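Local coordinates for protein cellulase (PDB 5HOS) that probably hydrolyses internal beta-1,4-glucosidic bonds of cellulose and related glucans, as an endoglucanase of glycoside hydrolase family 5, at residues M68-L73 with K107-V112; I75-L80 with S133-L138; R266-E271 with G300-A305. One frame throughout, in Å; residues are numbered along the deposited sequence.

Contact 1: residues M68-L73 with K107-V112; sequences MNTVRL and KMYVIV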
loop_
_atom_site.group_PDB
_atom_site.type_symbol
_atom_site.label_atom_id
_atom_site.label_comp_id
_atom_site.label_asym_id
_atom_site.label_seq_id
_atom_site.Cartn_x
_atom_site.Cartn_y
_atom_site.Cartn_z
ATOM N N MET A 68 2.284 3.631 15.884
ATOM C CA MET A 68 1.683 3.357 14.578
ATOM C C MET A 68 0.391 2.608 14.800
ATOM O O MET A 68 0.299 1.791 15.717
ATOM C CB MET A 68 2.625 2.525 13.710
ATOM C CG MET A 68 3.744 3.356 13.146
ATOM S SD MET A 68 5.036 2.366 12.410
ATOM C CE MET A 68 6.080 3.675 11.760
ATOM N N ASN A 69 -0.607 2.889 13.969
ATOM C CA ASN A 69 -1.876 2.170 14.037
ATOM C C ASN A 69 -2.215 1.340 12.800
ATOM O O ASN A 69 -3.311 0.810 12.718
ATOM C CB ASN A 69 -3.025 3.134 14.364
ATOM C CG ASN A 69 -3.364 4.069 13.211
ATOM O OD1 ASN A 69 -2.648 4.138 12.220
ATOM N ND2 ASN A 69 -4.467 4.790 13.342
ATOM N N THR A 70 -1.290 1.214 11.850
ATOM C CA THR A 70 -1.584 0.560 10.570
ATOM C C THR A 70 -0.426 -0.317 10.106
ATOM O O THR A 70 0.728 0.064 10.221
ATOM C CB THR A 70 -1.914 1.616 9.492
ATOM O OG1 THR A 70 -3.021 2.415 9.938
ATOM C CG2 THR A 70 -2.280 0.974 8.157
ATOM N N VAL A 71 -0.766 -1.504 9.612
ATOM C CA VAL A 71 0.156 -2.383 8.908
ATOM C C VAL A 71 -0.369 -2.528 7.490
ATOM O O VAL A 71 -1.538 -2.854 7.290
ATOM C CB VAL A 71 0.240 -3.770 9.590
ATOM C CG1 VAL A 71 0.845 -4.825 8.669
ATOM C CG2 VAL A 71 1.035 -3.649 10.885
ATOM N N ARG A 72 0.486 -2.275 6.505
ATOM C CA ARG A 72 0.176 -2.665 5.138
ATOM C C ARG A 72 0.804 -4.025 4.951
ATOM O O ARG A 72 2.012 -4.206 5.202
ATOM C CB ARG A 72 0.679 -1.651 4.109
ATOM C CG ARG A 72 0.348 -1.990 2.657
ATOM C CD ARG A 72 0.492 -0.748 1.796
ATOM N NE ARG A 72 0.253 -0.914 0.364
ATOM C CZ ARG A 72 1.179 -1.180 -0.565
ATOM N NH1 ARG A 72 2.459 -1.395 -0.245
ATOM N NH2 ARG A 72 0.818 -1.232 -1.844
ATOM N N LEU A 73 -0.021 -4.979 4.535
ATOM C CA LEU A 73 0.392 -6.371 4.407
ATOM C C LEU A 73 0.349 -6.828 2.949
ATOM O O LEU A 73 -0.715 -7.181 2.439
ATOM C CB LEU A 73 -0.517 -7.242 5.271
ATOM C CG LEU A 73 -0.163 -8.722 5.361
ATOM C CD1 LEU A 73 1.059 -8.913 6.245
ATOM C CD2 LEU A 73 -1.355 -9.515 5.876
ATOM N N LYS A 107 -4.284 -3.115 18.559
ATOM C CA LYS A 107 -5.131 -1.972 18.176
ATOM C C LYS A 107 -4.698 -1.308 16.854
ATOM O O LYS A 107 -4.627 -0.077 16.742
ATOM C CB LYS A 107 -5.229 -0.960 19.324
ATOM C CG LYS A 107 -5.721 -1.578 20.636
ATOM C CD LYS A 107 -6.002 -0.515 21.694
ATOM C CE LYS A 107 -5.956 -1.072 23.112
ATOM N NZ LYS A 107 -6.813 -2.273 23.312
ATOM N N MET A 108 -4.412 -2.146 15.861
ATOM C CA MET A 108 -3.988 -1.682 14.554
ATOM C C MET A 108 -4.960 -2.112 13.458
ATOM O O MET A 108 -5.718 -3.085 13.615
ATOM C CB MET A 108 -2.585 -2.206 14.234
ATOM C CG MET A 108 -1.514 -1.748 15.210
ATOM S SD MET A 108 0.100 -2.423 14.808
ATOM C CE MET A 108 0.749 -1.195 13.683
ATOM N N TYR A 109 -4.926 -1.361 12.359
ATOM C CA TYR A 109 -5.608 -1.695 11.109
ATOM C C TYR A 109 -4.656 -2.464 10.197
ATOM O O TYR A 109 -3.438 -2.345 10.333
ATOM C CB TYR A 109 -6.036 -0.414 10.389
ATOM C CG TYR A 109 -7.002 0.460 11.155
ATOM C CD1 TYR A 109 -6.546 1.455 12.012
ATOM C CD2 TYR A 109 -8.377 0.303 11.009
ATOM C CE1 TYR A 109 -7.428 2.261 12.716
ATOM C CE2 TYR A 109 -9.270 1.105 11.709
ATOM C CZ TYR A 109 -8.787 2.084 12.555
ATOM O OH TYR A 109 -9.670 2.893 13.250
ATOM N N VAL A 110 -5.223 -3.232 9.260
ATOM C CA VAL A 110 -4.431 -3.956 8.254
ATOM C C VAL A 110 -4.949 -3.591 6.875
ATOM O O VAL A 110 -6.139 -3.757 6.598
ATOM C CB VAL A 110 -4.488 -5.489 8.431
ATOM C CG1 VAL A 110 -3.774 -6.210 7.298
ATOM C CG2 VAL A 110 -3.861 -5.893 9.745
ATOM N N ILE A 111 -4.049 -3.113 6.016
ATOM C CA ILE A 111 -4.327 -2.983 4.595
ATOM C C ILE A 111 -3.926 -4.296 3.959
ATOM O O ILE A 111 -2.746 -4.662 3.999
ATOM C CB ILE A 111 -3.518 -1.842 3.938
ATOM C CG1 ILE A 111 -3.818 -0.496 4.603
ATOM C CG2 ILE A 111 -3.788 -1.768 2.430
ATOM C CD1 ILE A 111 -2.738 0.549 4.367
ATOM N N VAL A 112 -4.886 -5.004 3.383
ATOM C CA VAL A 112 -4.579 -6.184 2.587
ATOM C C VAL A 112 -4.183 -5.673 1.209
ATOM O O VAL A 112 -5.022 -5.155 0.478
ATOM C CB VAL A 112 -5.769 -7.155 2.485
ATOM C CG1 VAL A 112 -5.408 -8.347 1.603
ATOM C CG2 VAL A 112 -6.192 -7.622 3.871
HETATM O O HOH W 1 -2.179 1.305 17.867
#
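I111, M108 and N69 bury the most surface where strands 70-75 and 109-114, second and third in order in the (beta/alpha)8 barrel, run side by side in parallel. The short axes approach to 4.6 Å and diverge by 20°, and four backbone hydrogen bonds alternate in the parallel pattern: Y109 N to N69 O, V71 N to Y109 O, I111 N to V71 O, and L73 N to I111 O. I111 faces inward with T70 and R72. Its CG1 lies beside its own backbone N (chi1 -59°), which carries CD1 back to T70 CG2 at 3.8 Å, while the CG2 branch meets R72 CG at 4.1 Å. I111 thus packs against both inward neighbours and lies along the aliphatic part of R72, whose guanidinium continues to N33, N158, E227 and E271. On the outer face V71 and L73 accompany V110 and V112, under helices 57-65 and 90-105. M108 curls there at the bottom of the barrel: its chain bends at the thioether, and CE comes 3.6 Å from M68 O, while also reaching V71 CG2 at 3.7 Å. N69 works through two groups. Its side-chain amide is fixed by A30 N and K28 O, with T70 OG1 donating to OD1 from above the carbonyl plane, and it stands nearly perpendicular to the Y109 ring (planes 81° apart), ND2 lying 3.9 Å from CE1. Its backbone O receives Y109 N at 2.7 Å and also lies at the edge of that same ring, 3.4 Å from Y109 CD1.

Contact 2: residues I75-L80 with S133-L138; sequences ILWERL and STFNDL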
loop_
_atom_site.group_PDB
_atom_site.type_symbol
_atom_site.label_atom_id
_atom_site.label_comp_id
_atom_site.label_asym_id
_atom_site.label_seq_id
_atom_site.Cartn_x
_atom_site.Cartn_y
_atom_site.Cartn_z
ATOM N N ILE A 75 0.454 -9.303 0.035
ATOM C CA ILE A 75 0.199 -10.716 -0.230
ATOM C C ILE A 75 0.234 -10.933 -1.731
ATOM O O ILE A 75 0.041 -9.983 -2.495
ATOM C CB ILE A 75 -1.136 -11.205 0.373
ATOM C CG1 ILE A 75 -2.363 -10.527 -0.262
ATOM C CG2 ILE A 75 -1.140 -10.964 1.872
ATOM C CD1 ILE A 75 -2.973 -11.257 -1.433
ATOM N N LEU A 76 0.510 -12.170 -2.145
ATOM C CA LEU A 76 0.530 -12.527 -3.562
ATOM C C LEU A 76 -0.800 -13.084 -3.989
ATOM O O LEU A 76 -1.262 -14.073 -3.417
ATOM C CB LEU A 76 1.581 -13.598 -3.860
ATOM C CG LEU A 76 2.977 -13.233 -4.330
ATOM C CD1 LEU A 76 3.606 -14.487 -4.919
ATOM C CD2 LEU A 76 2.998 -12.105 -5.345
ATOM N N TRP A 77 -1.392 -12.486 -5.020
ATOM C CA TRP A 77 -2.670 -12.949 -5.582
ATOM C C TRP A 77 -2.662 -14.474 -5.790
ATOM O O TRP A 77 -3.582 -15.168 -5.375
ATOM C CB TRP A 77 -2.938 -12.235 -6.916
ATOM C CG TRP A 77 -4.307 -12.429 -7.530
ATOM C CD1 TRP A 77 -5.281 -13.321 -7.164
ATOM C CD2 TRP A 77 -4.822 -11.734 -8.665
ATOM N NE1 TRP A 77 -6.366 -13.210 -7.989
ATOM C CE2 TRP A 77 -6.111 -12.247 -8.926
ATOM C CE3 TRP A 77 -4.314 -10.724 -9.495
ATOM C CZ2 TRP A 77 -6.914 -11.772 -9.975
ATOM C CZ3 TRP A 77 -5.120 -10.252 -10.550
ATOM C CH2 TRP A 77 -6.393 -10.780 -10.777
ATOM N N GLU A 78 -1.600 -14.982 -6.405
ATOM C CA GLU A 78 -1.541 -16.387 -6.791
ATOM C C GLU A 78 -1.460 -17.343 -5.604
ATOM O O GLU A 78 -1.881 -18.503 -5.715
ATOM C CB GLU A 78 -0.364 -16.638 -7.736
ATOM C CG GLU A 78 -0.491 -15.883 -9.055
ATOM C CD GLU A 78 0.119 -14.490 -9.052
ATOM O OE1 GLU A 78 0.517 -13.966 -7.982
ATOM O OE2 GLU A 78 0.192 -13.901 -10.151
ATOM N N ARG A 79 -0.919 -16.871 -4.485
ATOM C CA ARG A 79 -0.919 -17.652 -3.245
ATOM C C ARG A 79 -2.301 -17.666 -2.593
ATOM O O ARG A 79 -2.727 -18.681 -2.062
ATOM C CB ARG A 79 0.123 -17.115 -2.273
ATOM C CG ARG A 79 1.540 -17.274 -2.800
ATOM C CD ARG A 79 2.594 -16.973 -1.757
ATOM N NE ARG A 79 3.912 -17.363 -2.277
ATOM C CZ ARG A 79 5.023 -16.630 -2.272
ATOM N NH1 ARG A 79 5.082 -15.419 -1.714
ATOM N NH2 ARG A 79 6.131 -17.149 -2.813
ATOM N N LEU A 80 -2.995 -16.536 -2.632
ATOM C CA LEU A 80 -4.340 -16.448 -2.072
ATOM C C LEU A 80 -5.422 -17.086 -2.956
ATOM O O LEU A 80 -6.380 -17.649 -2.428
ATOM C CB LEU A 80 -4.693 -15.000 -1.760
ATOM C CG LEU A 80 -6.068 -14.763 -1.116
ATOM C CD1 LEU A 80 -6.219 -15.502 0.206
ATOM C CD2 LEU A 80 -6.286 -13.280 -0.926
ATOM N N SER A 133 -13.206 -9.499 -15.181
ATOM C CA SER A 133 -13.969 -10.461 -14.383
ATOM C C SER A 133 -13.100 -11.285 -13.429
ATOM O O SER A 133 -13.522 -11.594 -12.327
ATOM C CB SER A 133 -14.775 -11.406 -15.296
ATOM O OG SER A 133 -13.916 -12.212 -16.092
ATOM N N THR A 134 -11.893 -11.647 -13.858
ATOM C CA THR A 134 -10.975 -12.387 -13.005
ATOM C C THR A 134 -10.545 -11.581 -11.765
ATOM O O THR A 134 -10.484 -12.115 -10.654
ATOM C CB THR A 134 -9.758 -12.856 -13.818
ATOM O OG1 THR A 134 -10.208 -13.813 -14.788
ATOM C CG2 THR A 134 -8.697 -13.502 -12.934
ATOM N N PHE A 135 -10.265 -10.301 -11.970
ATOM C CA PHE A 135 -9.914 -9.392 -10.888
ATOM C C PHE A 135 -11.117 -9.142 -9.979
ATOM O O PHE A 135 -10.986 -9.164 -8.739
ATOM C CB PHE A 135 -9.358 -8.090 -11.484
ATOM C CG PHE A 135 -8.803 -7.117 -10.470
ATOM C CD1 PHE A 135 -7.931 -7.535 -9.455
ATOM C CD2 PHE A 135 -9.107 -5.769 -10.567
ATOM C CE1 PHE A 135 -7.406 -6.632 -8.551
ATOM C CE2 PHE A 135 -8.584 -4.858 -9.660
ATOM C CZ PHE A 135 -7.739 -5.291 -8.651
ATOM N N ASN A 136 -12.284 -8.936 -10.587
ATOM C CA ASN A 136 -13.530 -8.773 -9.834
ATOM C C ASN A 136 -13.787 -9.932 -8.871
ATOM O O ASN A 136 -14.214 -9.717 -7.737
ATOM C CB ASN A 136 -14.741 -8.668 -10.767
ATOM C CG ASN A 136 -14.827 -7.343 -11.504
ATOM O OD1 ASN A 136 -14.131 -6.376 -11.195
ATOM N ND2 ASN A 136 -15.711 -7.298 -12.496
ATOM N N ASP A 137 -13.539 -11.158 -9.330
ATOM C CA ASP A 137 -13.824 -12.332 -8.511
ATOM C C ASP A 137 -12.934 -12.397 -7.273
ATOM O O ASP A 137 -13.413 -12.747 -6.204
ATOM C CB ASP A 137 -13.696 -13.619 -9.307
ATOM C CG ASP A 137 -14.123 -14.814 -8.509
ATOM O OD1 ASP A 137 -15.343 -14.973 -8.304
ATOM O OD2 ASP A 137 -13.237 -15.563 -8.044
ATOM N N LEU A 138 -11.644 -12.071 -7.420
ATOM C CA LEU A 138 -10.763 -11.964 -6.242
ATOM C C LEU A 138 -11.369 -11.032 -5.201
ATOM O O LEU A 138 -11.516 -11.403 -4.033
ATOM C CB LEU A 138 -9.370 -11.443 -6.616
ATOM C CG LEU A 138 -8.424 -11.093 -5.451
ATOM C CD1 LEU A 138 -8.044 -12.325 -4.654
ATOM C CD2 LEU A 138 -7.181 -10.370 -5.944
#
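The W77 indole carries L138 on one face, the backbone oxygen of T134 near its plane at one edge, and F135 set obliquely beyond its six-membered ring. In this (beta/alpha)8 barrel the contact joins the short helix 77-80, which directly follows strand 70-75, to helix 132-145 of the outer layer. Over the face the evidence is clear: L138 CD2 sits 3.5 Å from the centroid of the W77 five-membered ring and only 7° off its normal, a CH-pi contact. The same leucine turns CD1 toward W77 NE1 at 3.8 Å, so both methyls lie on the same face, CD2 over the five-membered ring and CD1 nearer its rim. At the other end of the indole, W77 CZ2 lies 3.7 Å from T134 O and 3.9 Å from the methyl T134 CG2, while W77 CH2 meets F135 CD1 at 3.8 Å. The six-membered ring of W77 and the F135 ring have centroids 5.7 Å apart and planes at 55°, neither a parallel stack nor a perpendicular one. With CG anti to the backbone N (chi1 -171°), the indole extends from its small helix far enough to lie against the larger one. Polar matters are settled beside the apolar contact: W77 NE1 donates to Q81 OE1, and Q81 NE2 in turn bonds D137 OD2, so one glutamine amide ties the indole to helix 132-145. V114 of strand 109-114 touches both W77 and L138. A second, looser apolar contact pairs L80 CD2 with L138 CD1 at 4.2 Å.

Contact 3: residues R266-E271 with G300-A305; sequences RGFLAE and GWSWWA. With SO4 (sulfate ion), chain B.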
loop_
_atom_site.group_PDB
_atom_site.type_symbol
_atom_site.label_atom_id
_atom_site.label_comp_id
_atom_site.label_asym_id
_atom_site.label_seq_id
_atom_site.Cartn_x
_atom_site.Cartn_y
_atom_site.Cartn_z
ATOM N N ARG A 266 -9.280 12.026 -1.515
ATOM C CA ARG A 266 -8.340 11.898 -0.413
ATOM C C ARG A 266 -7.207 10.999 -0.868
ATOM O O ARG A 266 -7.392 10.195 -1.775
ATOM C CB ARG A 266 -9.020 11.297 0.802
ATOM C CG ARG A 266 -10.241 12.078 1.273
ATOM C CD ARG A 266 -10.775 11.472 2.547
ATOM N NE ARG A 266 -11.301 10.121 2.321
ATOM C CZ ARG A 266 -11.439 9.177 3.257
ATOM N NH1 ARG A 266 -11.088 9.389 4.527
ATOM N NH2 ARG A 266 -11.938 7.990 2.917
ATOM N N GLY A 267 -6.059 11.141 -0.215
ATOM C CA GLY A 267 -4.833 10.423 -0.566
ATOM C C GLY A 267 -4.295 9.565 0.574
ATOM O O GLY A 267 -4.420 9.915 1.761
ATOM N N PHE A 268 -3.699 8.433 0.208
ATOM C CA PHE A 268 -2.985 7.555 1.147
ATOM C C PHE A 268 -1.618 7.275 0.545
ATOM O O PHE A 268 -1.532 6.692 -0.547
ATOM C CB PHE A 268 -3.747 6.244 1.367
ATOM C CG PHE A 268 -3.340 5.494 2.621
ATOM C CD1 PHE A 268 -2.092 4.903 2.735
ATOM C CD2 PHE A 268 -4.234 5.341 3.671
ATOM C CE1 PHE A 268 -1.736 4.202 3.884
ATOM C CE2 PHE A 268 -3.885 4.647 4.822
ATOM C CZ PHE A 268 -2.632 4.083 4.930
ATOM N N LEU A 269 -0.561 7.676 1.249
ATOM C CA LEU A 269 0.800 7.445 0.785
ATOM C C LEU A 269 1.237 6.058 1.282
ATOM O O LEU A 269 1.866 5.925 2.325
ATOM C CB LEU A 269 1.737 8.566 1.251
ATOM C CG LEU A 269 3.097 8.642 0.548
ATOM C CD1 LEU A 269 2.948 9.031 -0.917
ATOM C CD2 LEU A 269 4.008 9.633 1.266
ATOM N N ALA A 270 0.862 5.026 0.530
ATOM C CA ALA A 270 0.973 3.641 1.000
ATOM C C ALA A 270 2.396 3.081 0.961
ATOM O O ALA A 270 2.663 2.056 1.588
ATOM C CB ALA A 270 0.038 2.727 0.227
ATOM N N GLU A 271 3.278 3.715 0.188
ATOM C CA GLU A 271 4.703 3.406 0.238
ATOM C C GLU A 271 5.485 4.695 0.144
ATOM O O GLU A 271 5.211 5.535 -0.723
ATOM C CB GLU A 271 5.150 2.510 -0.920
ATOM C CG GLU A 271 4.599 1.097 -0.899
ATOM C CD GLU A 271 5.282 0.165 -1.885
ATOM O OE1 GLU A 271 6.363 0.529 -2.412
ATOM O OE2 GLU A 271 4.735 -0.943 -2.129
ATOM N N GLY A 300 -3.709 9.196 5.255
ATOM C CA GLY A 300 -2.813 8.247 5.876
ATOM C C GLY A 300 -1.533 8.001 5.122
ATOM O O GLY A 300 -1.370 8.424 3.972
ATOM N N TRP A 301 -0.612 7.330 5.799
ATOM C CA TRP A 301 0.641 6.890 5.181
ATOM C C TRP A 301 1.151 5.610 5.801
ATOM O O TRP A 301 0.784 5.268 6.922
ATOM C CB TRP A 301 1.716 7.978 5.245
ATOM C CG TRP A 301 1.986 8.633 6.607
ATOM C CD1 TRP A 301 1.571 9.870 6.995
ATOM C CD2 TRP A 301 2.782 8.125 7.694
ATOM N NE1 TRP A 301 2.023 10.159 8.255
ATOM C CE2 TRP A 301 2.775 9.109 8.710
ATOM C CE3 TRP A 301 3.487 6.934 7.917
ATOM C CZ2 TRP A 301 3.443 8.939 9.935
ATOM C CZ3 TRP A 301 4.157 6.769 9.138
ATOM C CH2 TRP A 301 4.131 7.770 10.123
ATOM N N SER A 302 1.991 4.898 5.049
ATOM C CA SER A 302 2.629 3.683 5.536
ATOM C C SER A 302 4.012 3.540 4.908
ATOM O O SER A 302 4.166 3.517 3.682
ATOM C CB SER A 302 1.757 2.422 5.314
ATOM O OG SER A 302 1.276 2.297 3.982
ATOM N N TRP A 303 5.010 3.511 5.787
ATOM C CA TRP A 303 6.425 3.421 5.435
ATOM C C TRP A 303 6.771 2.088 4.792
ATOM O O TRP A 303 6.262 1.041 5.211
ATOM C CB TRP A 303 7.240 3.588 6.724
ATOM C CG TRP A 303 8.706 3.360 6.624
ATOM C CD1 TRP A 303 9.369 2.166 6.734
ATOM C CD2 TRP A 303 9.699 4.358 6.436
ATOM N NE1 TRP A 303 10.723 2.367 6.608
ATOM C CE2 TRP A 303 10.954 3.706 6.436
ATOM C CE3 TRP A 303 9.656 5.752 6.275
ATOM C CZ2 TRP A 303 12.154 4.401 6.275
ATOM C CZ3 TRP A 303 10.848 6.442 6.113
ATOM C CH2 TRP A 303 12.077 5.768 6.116
ATOM N N TRP A 304 7.644 2.125 3.785
ATOM C CA TRP A 304 8.221 0.915 3.203
ATOM C C TRP A 304 9.688 0.869 3.655
ATOM O O TRP A 304 10.458 1.743 3.259
ATOM C CB TRP A 304 8.152 0.934 1.668
ATOM C CG TRP A 304 8.684 -0.340 1.092
ATOM C CD1 TRP A 304 9.988 -0.641 0.833
ATOM C CD2 TRP A 304 7.931 -1.510 0.757
ATOM N NE1 TRP A 304 10.095 -1.922 0.347
ATOM C CE2 TRP A 304 8.848 -2.483 0.297
ATOM C CE3 TRP A 304 6.574 -1.836 0.811
ATOM C CZ2 TRP A 304 8.445 -3.752 -0.125
ATOM C CZ3 TRP A 304 6.171 -3.101 0.396
ATOM C CH2 TRP A 304 7.105 -4.047 -0.061
ATOM N N ALA A 305 10.111 -0.107 4.462
ATOM C CA ALA A 305 9.293 -1.213 5.001
ATOM C C ALA A 305 9.953 -1.775 6.246
ATOM O O ALA A 305 11.038 -1.359 6.621
ATOM C CB ALA A 305 9.143 -2.319 3.969
HETATM S S SO4 B . -11.892 6.421 6.728
HETATM O O1 SO4 B . -12.731 6.254 5.514
HETATM O O2 SO4 B . -12.711 7.030 7.801
HETATM O O3 SO4 B . -11.396 5.107 7.172
HETATM O O4 SO4 B . -10.769 7.332 6.435
#
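S302 OG donates to A270 O at 2.8 Å, approaching from above the carbonyl plane with a C=O...O angle of 105°, well away from a straight line with the carbonyl. The hydroxyl gets there because it lies between its own backbone N and carbonyl carbon. Two backbone bonds join the parallel strands just before it: L269 N to G300 O at 2.9 Å and S302 N to L269 O at 2.9 Å. Beyond them the regular ladder stops; A270 O and S302 O, both acceptors, stand 3.0 Å apart, and N33 ND2 supplies hydrogen bonds to A270 O and W303 O. At the start of strand 267-273, R266 grips a sulfate, probably from the crystallisation liquor, edge-on: NH1 to O4 at 2.8 Å and NH2 to O1 at 3.2 Å, with K28, Y29 and R223 completing the site. Packing follows from a bare backbone: the F268 ring lies flat over G300, whose CA is 4.1 Å from the ring centroid and 19° off its normal. At the other end the E271 carboxylate lies alongside one face of W304, planes 26° apart, with OE1 3.8 Å above the ring plane toward its rim, while A305 CB covers the opposite face after a cis peptide bond, as in other family 5 enzymes. E271, probably the family 5 nucleophile, is held by Y231 and R72. In the fold these are the seventh and eighth strands of the barrel, linked by helix 278-293 as a beta-alpha-beta unit, with strand 224-231 beside the one and strand 29-34 beside the other, closing the cylinder.

How the contacts relate
All three contacts belong to one (beta/alpha)8 barrel, two within its wall and one around it. Contacts 1 and 3, with centres 11 Å apart, meet through the barrel interior: R72 NH1 forms a salt bridge to E271 OE2 at 3.0 Å, and I111 CD1 packs on F268 CZ at 3.6 Å. E271, near the C-terminal end of strand 267-273, stands where family 5 has its catalytic nucleophile and probably serves as such, whereas the sulfate lies at the strands' N-terminal side. Contact 2 sits farther out, its centre 20 Å from contact 1, which it touches through V112 CG1 and I75 CG1 at 4.2 Å. Contacts 2 and 3 stay about 8 Å apart at their nearest atoms.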